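Local coordinates for hypothetical membrane spanning protein (Thermus thermophilus, PDB 2VPZ), which is probably the membrane-embedded subunit of a polysulfide reductase complex, binding quinones and anchoring the assembly in the membrane, at residues 10-15 with 245-250; 37-40 with 45-48; 63-66 with 70-73. One frame throughout, in Å; residues are numbered along the deposited sequence.

Contact 1: 10-15 with 245-250; sequences AQEFWH and AGQWQG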
loop_
_atom_site.group_PDB
_atom_site.type_symbol
_atom_site.label_atom_id
_atom_site.label_comp_id
_atom_site.label_asym_id
_atom_site.label_seq_id
_atom_site.Cartn_x
_atom_site.Cartn_y
_atom_site.Cartn_z
ATOM N N ALA C 10 1.470 -16.165 20.885
ATOM C CA ALA C 10 1.318 -14.931 21.646
ATOM C C ALA C 10 1.008 -15.087 23.135
ATOM O O ALA C 10 0.482 -14.165 23.764
ATOM C CB ALA C 10 0.229 -14.037 20.993
ATOM N N GLN C 11 1.337 -16.247 23.691
ATOM C CA GLN C 11 1.112 -16.553 25.105
ATOM C C GLN C 11 2.263 -16.066 26.019
ATOM O O GLN C 11 3.391 -15.856 25.571
ATOM C CB GLN C 11 0.886 -18.061 25.323
ATOM C CG GLN C 11 2.091 -18.963 24.958
ATOM C CD GLN C 11 2.212 -19.263 23.446
ATOM O OE1 GLN C 11 3.260 -19.727 22.963
ATOM N NE2 GLN C 11 1.121 -19.022 22.703
ATOM N N GLU C 12 1.945 -15.889 27.296
ATOM C CA GLU C 12 2.883 -15.458 28.329
ATOM C C GLU C 12 4.176 -16.314 28.324
ATOM O O GLU C 12 4.115 -17.537 28.475
ATOM C CB GLU C 12 2.190 -15.539 29.699
ATOM C CG GLU C 12 3.009 -15.099 30.895
ATOM C CD GLU C 12 2.439 -15.604 32.221
ATOM O OE1 GLU C 12 2.579 -16.818 32.504
ATOM O OE2 GLU C 12 1.830 -14.789 32.944
ATOM N N PHE C 13 5.331 -15.667 28.132
ATOM C CA PHE C 13 6.647 -16.329 28.115
ATOM C C PHE C 13 7.399 -16.203 29.468
ATOM O O PHE C 13 8.319 -16.977 29.730
ATOM C CB PHE C 13 7.528 -15.800 26.945
ATOM C CG PHE C 13 7.529 -14.270 26.773
ATOM C CD1 PHE C 13 8.485 -13.460 27.413
ATOM C CD2 PHE C 13 6.544 -13.641 25.997
ATOM C CE1 PHE C 13 8.456 -12.038 27.284
ATOM C CE2 PHE C 13 6.496 -12.222 25.858
ATOM C CZ PHE C 13 7.454 -11.423 26.507
ATOM N N TRP C 14 7.023 -15.223 30.302
ATOM C CA TRP C 14 7.619 -14.996 31.651
ATOM C C TRP C 14 6.478 -15.077 32.688
ATOM O O TRP C 14 5.612 -14.196 32.723
ATOM C CB TRP C 14 8.372 -13.639 31.757
ATOM C CG TRP C 14 9.731 -13.604 31.019
ATOM C CD1 TRP C 14 10.528 -14.685 30.719
ATOM C CD2 TRP C 14 10.403 -12.452 30.431
ATOM N NE1 TRP C 14 11.623 -14.282 29.981
ATOM C CE2 TRP C 14 11.571 -12.928 29.787
ATOM C CE3 TRP C 14 10.123 -11.071 30.377
ATOM C CZ2 TRP C 14 12.471 -12.065 29.098
ATOM C CZ3 TRP C 14 11.016 -10.201 29.690
ATOM C CH2 TRP C 14 12.170 -10.715 29.060
ATOM N N HIS C 15 6.516 -16.126 33.514
ATOM C CA HIS C 15 5.518 -16.473 34.525
ATOM C C HIS C 15 5.643 -15.828 35.919
ATOM O O HIS C 15 6.513 -14.979 36.129
ATOM C CB HIS C 15 5.504 -18.028 34.545
ATOM C CG HIS C 15 5.452 -18.696 33.211
ATOM N ND1 HIS C 15 4.361 -18.602 32.404
ATOM C CD2 HIS C 15 6.376 -19.370 32.509
ATOM C CE1 HIS C 15 4.612 -19.170 31.250
ATOM N NE2 HIS C 15 5.837 -19.650 31.286
ATOM N N ALA C 245 1.971 -7.852 33.107
ATOM C CA ALA C 245 1.085 -7.072 32.246
ATOM C C ALA C 245 1.689 -6.466 30.965
ATOM O O ALA C 245 0.954 -6.052 30.054
ATOM C CB ALA C 245 0.390 -5.942 33.058
ATOM N N GLY C 246 3.009 -6.410 30.867
ATOM C CA GLY C 246 3.645 -5.818 29.707
ATOM C C GLY C 246 3.992 -6.711 28.522
ATOM O O GLY C 246 4.565 -6.241 27.520
ATOM N N GLN C 247 3.665 -8.004 28.623
ATOM C CA GLN C 247 3.933 -9.029 27.574
ATOM C C GLN C 247 2.806 -9.004 26.546
ATOM O O GLN C 247 2.062 -9.964 26.389
ATOM C CB GLN C 247 4.010 -10.443 28.189
ATOM C CG GLN C 247 5.223 -10.651 29.092
ATOM C CD GLN C 247 5.183 -11.927 29.958
ATOM O OE1 GLN C 247 5.197 -13.058 29.455
ATOM N NE2 GLN C 247 5.150 -11.737 31.281
ATOM N N TRP C 248 2.749 -7.899 25.816
ATOM C CA TRP C 248 1.677 -7.636 24.851
ATOM C C TRP C 248 2.298 -6.873 23.660
ATOM O O TRP C 248 3.090 -5.961 23.853
ATOM C CB TRP C 248 0.638 -6.790 25.613
ATOM C CG TRP C 248 -0.552 -6.254 24.852
ATOM C CD1 TRP C 248 -1.561 -6.982 24.274
ATOM C CD2 TRP C 248 -0.862 -4.865 24.576
ATOM N NE1 TRP C 248 -2.463 -6.136 23.663
ATOM C CE2 TRP C 248 -2.065 -4.839 23.834
ATOM C CE3 TRP C 248 -0.242 -3.642 24.895
ATOM C CZ2 TRP C 248 -2.660 -3.635 23.385
ATOM C CZ3 TRP C 248 -0.832 -2.427 24.447
ATOM C CH2 TRP C 248 -2.030 -2.446 23.706
ATOM N N GLN C 249 1.930 -7.268 22.432
ATOM C CA GLN C 249 2.436 -6.669 21.158
ATOM C C GLN C 249 1.458 -5.605 20.664
ATOM O O GLN C 249 1.812 -4.616 19.978
ATOM C CB GLN C 249 2.453 -7.705 20.073
ATOM C CG GLN C 249 3.066 -9.023 20.359
ATOM C CD GLN C 249 4.458 -9.046 19.825
ATOM O OE1 GLN C 249 5.006 -10.083 19.455
ATOM N NE2 GLN C 249 5.051 -7.852 19.749
ATOM N N GLY C 250 0.230 -6.035 20.925
ATOM C CA GLY C 250 -1.018 -5.420 20.566
ATOM C C GLY C 250 -1.290 -4.263 19.677
ATOM O O GLY C 250 -0.650 -3.210 19.832
#

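Contact 2: 37-40 with 45-48; sequences LLHL and EARR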
loop_
_atom_site.group_PDB
_atom_site.type_symbol
_atom_site.label_atom_id
_atom_site.label_comp_id
_atom_site.label_asym_id
_atom_site.label_seq_id
_atom_site.Cartn_x
_atom_site.Cartn_y
_atom_site.Cartn_z
ATOM N N LEU C 37 28.927 0.801 49.699
ATOM C CA LEU C 37 28.940 2.141 50.278
ATOM C C LEU C 37 29.340 2.108 51.782
ATOM O O LEU C 37 29.858 3.095 52.316
ATOM C CB LEU C 37 27.565 2.845 50.106
ATOM C CG LEU C 37 27.067 3.256 48.697
ATOM C CD1 LEU C 37 25.696 3.948 48.773
ATOM C CD2 LEU C 37 28.085 4.189 48.027
ATOM N N LEU C 38 29.076 0.989 52.457
ATOM C CA LEU C 38 29.420 0.813 53.882
ATOM C C LEU C 38 30.929 0.556 54.007
ATOM O O LEU C 38 31.611 1.198 54.804
ATOM C CB LEU C 38 28.590 -0.289 54.571
ATOM C CG LEU C 38 27.142 0.094 54.956
ATOM C CD1 LEU C 38 26.340 -1.155 55.368
ATOM C CD2 LEU C 38 27.144 1.147 56.083
ATOM N N HIS C 39 31.448 -0.379 53.221
ATOM C CA HIS C 39 32.887 -0.626 53.226
ATOM C C HIS C 39 33.615 0.683 52.906
ATOM O O HIS C 39 34.709 0.937 53.426
ATOM C CB HIS C 39 33.309 -1.686 52.205
ATOM C CG HIS C 39 33.357 -3.076 52.699
ATOM N ND1 HIS C 39 32.272 -3.903 52.668
ATOM C CD2 HIS C 39 34.327 -3.754 53.314
ATOM C CE1 HIS C 39 32.570 -5.035 53.262
ATOM N NE2 HIS C 39 33.820 -4.967 53.663
ATOM N N LEU C 40 33.005 1.509 52.066
ATOM C CA LEU C 40 33.611 2.769 51.656
ATOM C C LEU C 40 33.626 3.874 52.754
ATOM O O LEU C 40 34.531 4.701 52.768
ATOM C CB LEU C 40 33.031 3.240 50.290
ATOM C CG LEU C 40 33.868 3.215 48.963
ATOM C CD1 LEU C 40 34.975 2.149 49.041
ATOM C CD2 LEU C 40 32.948 2.981 47.734
ATOM N N GLU C 45 29.239 -2.116 60.135
ATOM C CA GLU C 45 28.165 -2.960 59.584
ATOM C C GLU C 45 28.453 -3.474 58.162
ATOM O O GLU C 45 27.669 -4.229 57.585
ATOM C CB GLU C 45 26.844 -2.190 59.498
ATOM C CG GLU C 45 26.370 -1.451 60.723
ATOM C CD GLU C 45 24.855 -1.527 60.851
ATOM O OE1 GLU C 45 24.358 -2.675 60.958
ATOM O OE2 GLU C 45 24.186 -0.470 60.820
ATOM N N ALA C 46 29.560 -3.035 57.592
ATOM C CA ALA C 46 29.893 -3.418 56.231
ATOM C C ALA C 46 30.074 -4.929 56.026
ATOM O O ALA C 46 29.882 -5.449 54.930
ATOM C CB ALA C 46 31.186 -2.677 55.769
ATOM N N ARG C 47 30.393 -5.635 57.099
ATOM C CA ARG C 47 30.658 -7.067 57.049
ATOM C C ARG C 47 29.478 -8.023 56.886
ATOM O O ARG C 47 29.536 -8.996 56.121
ATOM C CB ARG C 47 31.513 -7.464 58.250
ATOM C CG ARG C 47 33.003 -7.198 58.086
ATOM C CD ARG C 47 33.659 -8.418 57.439
ATOM N NE ARG C 47 33.433 -9.646 58.206
ATOM C CZ ARG C 47 34.083 -10.784 58.022
ATOM N NH1 ARG C 47 35.014 -10.832 57.082
ATOM N NH2 ARG C 47 33.827 -11.861 58.760
ATOM N N ARG C 48 28.421 -7.753 57.630
ATOM C CA ARG C 48 27.231 -8.568 57.573
ATOM C C ARG C 48 26.348 -8.129 56.393
ATOM O O ARG C 48 25.560 -8.921 55.892
ATOM C CB ARG C 48 26.451 -8.503 58.887
ATOM C CG ARG C 48 25.833 -7.155 59.151
ATOM C CD ARG C 48 25.274 -7.082 60.548
ATOM N NE ARG C 48 23.848 -7.362 60.603
ATOM C CZ ARG C 48 22.936 -6.465 60.952
ATOM N NH1 ARG C 48 23.328 -5.243 61.272
ATOM N NH2 ARG C 48 21.649 -6.788 60.974
#

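Contact 3: 63-66 with 70-73; sequences ILWA and ARFR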
loop_
_atom_site.group_PDB
_atom_site.type_symbol
_atom_site.label_atom_id
_atom_site.label_comp_id
_atom_site.label_asym_id
_atom_site.label_seq_id
_atom_site.Cartn_x
_atom_site.Cartn_y
_atom_site.Cartn_z
ATOM N N ILE C 63 17.150 -19.587 41.902
ATOM C CA ILE C 63 15.840 -19.619 41.259
ATOM C C ILE C 63 15.840 -19.228 39.730
ATOM O O ILE C 63 14.866 -19.488 39.033
ATOM C CB ILE C 63 14.668 -18.886 42.128
ATOM C CG1 ILE C 63 14.311 -17.528 41.560
ATOM C CG2 ILE C 63 15.093 -18.821 43.606
ATOM C CD1 ILE C 63 12.828 -17.103 41.810
ATOM N N LEU C 64 16.931 -18.635 39.222
ATOM C CA LEU C 64 17.086 -18.332 37.763
ATOM C C LEU C 64 17.346 -19.677 37.043
ATOM O O LEU C 64 16.954 -19.900 35.884
ATOM C CB LEU C 64 18.286 -17.379 37.446
ATOM C CG LEU C 64 18.030 -15.877 37.240
ATOM C CD1 LEU C 64 19.308 -15.030 37.424
ATOM C CD2 LEU C 64 17.409 -15.624 35.849
ATOM N N TRP C 65 18.023 -20.575 37.749
ATOM C CA TRP C 65 18.363 -21.897 37.247
ATOM C C TRP C 65 17.235 -22.951 37.491
ATOM O O TRP C 65 16.918 -23.755 36.603
ATOM C CB TRP C 65 19.706 -22.366 37.845
ATOM C CG TRP C 65 19.974 -23.832 37.628
ATOM C CD1 TRP C 65 20.558 -24.427 36.538
ATOM C CD2 TRP C 65 19.557 -24.907 38.491
ATOM N NE1 TRP C 65 20.522 -25.795 36.675
ATOM C CE2 TRP C 65 19.917 -26.120 37.861
ATOM C CE3 TRP C 65 18.906 -24.960 39.741
ATOM C CZ2 TRP C 65 19.648 -27.390 38.439
ATOM C CZ3 TRP C 65 18.633 -26.218 40.325
ATOM C CH2 TRP C 65 19.009 -27.415 39.664
ATOM N N ALA C 66 16.599 -22.920 38.664
ATOM C CA ALA C 66 15.513 -23.838 39.020
ATOM C C ALA C 66 14.208 -23.588 38.253
ATOM O O ALA C 66 13.259 -24.389 38.310
ATOM C CB ALA C 66 15.224 -23.794 40.548
ATOM N N ALA C 70 15.740 -25.290 30.551
ATOM C CA ALA C 70 16.996 -25.967 30.222
ATOM C C ALA C 70 17.856 -26.194 31.487
ATOM O O ALA C 70 19.093 -26.266 31.422
ATOM C CB ALA C 70 17.782 -25.160 29.148
ATOM N N ARG C 71 17.177 -26.317 32.629
ATOM C CA ARG C 71 17.821 -26.538 33.923
ATOM C C ARG C 71 18.669 -27.844 33.972
ATOM O O ARG C 71 19.701 -27.870 34.639
ATOM C CB ARG C 71 16.776 -26.527 35.065
ATOM C CG ARG C 71 16.397 -27.904 35.598
ATOM C CD ARG C 71 14.936 -27.925 36.052
ATOM N NE ARG C 71 14.015 -27.435 35.033
ATOM C CZ ARG C 71 12.959 -26.657 35.267
ATOM N NH1 ARG C 71 12.697 -26.279 36.507
ATOM N NH2 ARG C 71 12.164 -26.249 34.279
ATOM N N PHE C 72 18.252 -28.907 33.280
ATOM C CA PHE C 72 19.023 -30.156 33.278
ATOM C C PHE C 72 19.837 -30.415 31.975
ATOM O O PHE C 72 20.519 -31.426 31.852
ATOM C CB PHE C 72 18.126 -31.377 33.644
ATOM C CG PHE C 72 17.553 -31.354 35.065
ATOM C CD1 PHE C 72 16.203 -31.640 35.298
ATOM C CD2 PHE C 72 18.360 -31.009 36.165
ATOM C CE1 PHE C 72 15.656 -31.579 36.593
ATOM C CE2 PHE C 72 17.828 -30.944 37.478
ATOM C CZ PHE C 72 16.469 -31.228 37.685
ATOM N N ARG C 73 19.785 -29.479 31.036
ATOM C CA ARG C 73 20.559 -29.581 29.801
ATOM C C ARG C 73 21.973 -28.974 29.969
ATOM O O ARG C 73 22.849 -29.150 29.110
ATOM C CB ARG C 73 19.798 -28.902 28.654
ATOM C CG ARG C 73 18.510 -29.632 28.345
ATOM C CD ARG C 73 18.258 -29.607 26.840
ATOM N NE ARG C 73 18.186 -28.222 26.368
ATOM C CZ ARG C 73 18.931 -27.659 25.413
ATOM N NH1 ARG C 73 19.855 -28.352 24.763
ATOM N NH2 ARG C 73 18.760 -26.367 25.121
#

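Contact 1: 10-15 with 245-250
The backbones of 10-15 and 245-250, two loop segments, come closest at Glu12 and Gln247, whose CA atoms stand 6.6 Å apart, and the gap is bridged by the side chain of Gln247, the centre of an inverse gamma turn. A glutamine suits this place because its amide can both accept and donate, and here it reads the main chain as another peptide group would. Its OE1 accepts from two successive peptide groups: Trp14 N at 3.0 Å is nearly straight at 166° but approaches from above the carbonyl plane, whereas the bond from Phe13 N at 2.9 Å is weak and bent. Gln247 NE2 donates to Trp14 O at 2.9 Å, meeting it in the carbonyl plane on a lone pair, and Trp14 O lies close to the plane of the Gln247 amide. The same nitrogen also donates to Val243 O, so both ends of the group are engaged and its rotation is fixed. The Gln247 chain runs extended past CG (chi2 167°), which carries the amide far enough to meet the other loop. Gln247 OE1 lies 3.6 Å above the Phe13 ring plane, over the centre, and Phe13 CZ touches Gln247 CG at 3.5 Å; a chi1 of 45° turns the ring under the Gln247 side chain. Trp14 is held by NE1 to the backbone of the chain of another protein, which places the contact at a subunit interface. The pairing ties the lead-in to helix 16-41, N-capped by His15, to the chain just beyond helix 227-245.

Contact 2: 37-40 with 45-48
Ala46 of 45-48 faces two consecutive residues, Leu38 and His39, near the end of helix 16-41; it gives up more surface than any other residue here, and its methyl is the main point of touch. The CA atoms of Leu38 and Ala46 are only 4.9 Å apart, a closeness that suits a residue as small as alanine. Ala46 CB comes within 3.4 Å of His39 N and rests over one face of the imidazole, 3.7 Å from the ring centroid and 18° off the normal, a CH-pi contact. A chi1 of -92°, well off a staggered value, helps turn that face to the methyl. His39 CE1 also comes within 3.2 Å of Ala46 O, whose hydrogen-bond partner is Thr50 OG1, while His39 ND1 is bonded to Ala35 O one turn back in its own helix. Leu38 places CB against Ala46 CB at 3.7 Å; with CG anti to its carbonyl carbon (chi1 -78°), it sends CD1 toward Glu45 O, 4.0 Å away. Apolar and CH-pi contact thus carries this tight junction of two helices, while Glu45 pairs with Arg48 (OE1 to NH1 2.8 Å) and Trp171, leaving the centre to apolar groups.

Contact 3: 63-66 with 70-73
Trp65, near the end of helix 46-65, reaches across to the backbone and side chain of Arg71, and beyond it to Phe72, in the loop that follows. Arg71 CB packs over one face of the indole, offset toward the rim at 4.1 Å from NE1, and lies 3.2 Å from Trp65 O. Its chain then bends at chi2 and chi3, and an arginine is long enough to bring its guanidinium back beside the last turn of the helix, where NH1 comes within 2.7 Å of Ala66 O at an angle too poor to count as a hydrogen bond. A cation there could still be drawn to the carbonyl-rich end of the helix. The carbonyl of Arg71 receives a weak bond from Trp65 NE1, at 3.0 Å and 128°. An indole suits the site, wide enough to cover loop backbone while carrying an N-H to give; CG stands opposite its own backbone N (chi1 167°), projecting it toward the loop. Next comes Phe72, whose flat ring takes Arg71 CG 3.5 Å above its centre, crosses Trp65 at about a right angle and brings CE2 to 4.1 Å from CZ2. A leucine in place of Trp65 would probably leave Arg71 O without this donor and open a gap beside the Phe72 ring. The contact lies at the surface where helix 46-65 gives way to the loop leading to helix 88-107, and the neighbouring Ile63 and Leu64 rest against helix 16-41.

Overall arrangement
Contact 1 and contact 2 lie at opposite ends of the helical bundle, 40 Å apart between centres. Contacts 2 and 3 both use helix 46-65, one at its start and one at its finish, with centres 32 Å apart. Contact 3 shares its end of the bundle with contact 1, their nearest atoms about 8 Å apart but not touching. Near that end are residues that bind ubiquinone or menaquinone in structures of this protein, though no quinone is bound to this chain here: the side chain of His21 is about 8 Å from that of Trp14 and about 9 Å from that of Trp65, and the Tyr130 side chain is about 9 Å from that of Trp14 and about 12 Å from that of Trp65. Contact 2 is remote from these sites.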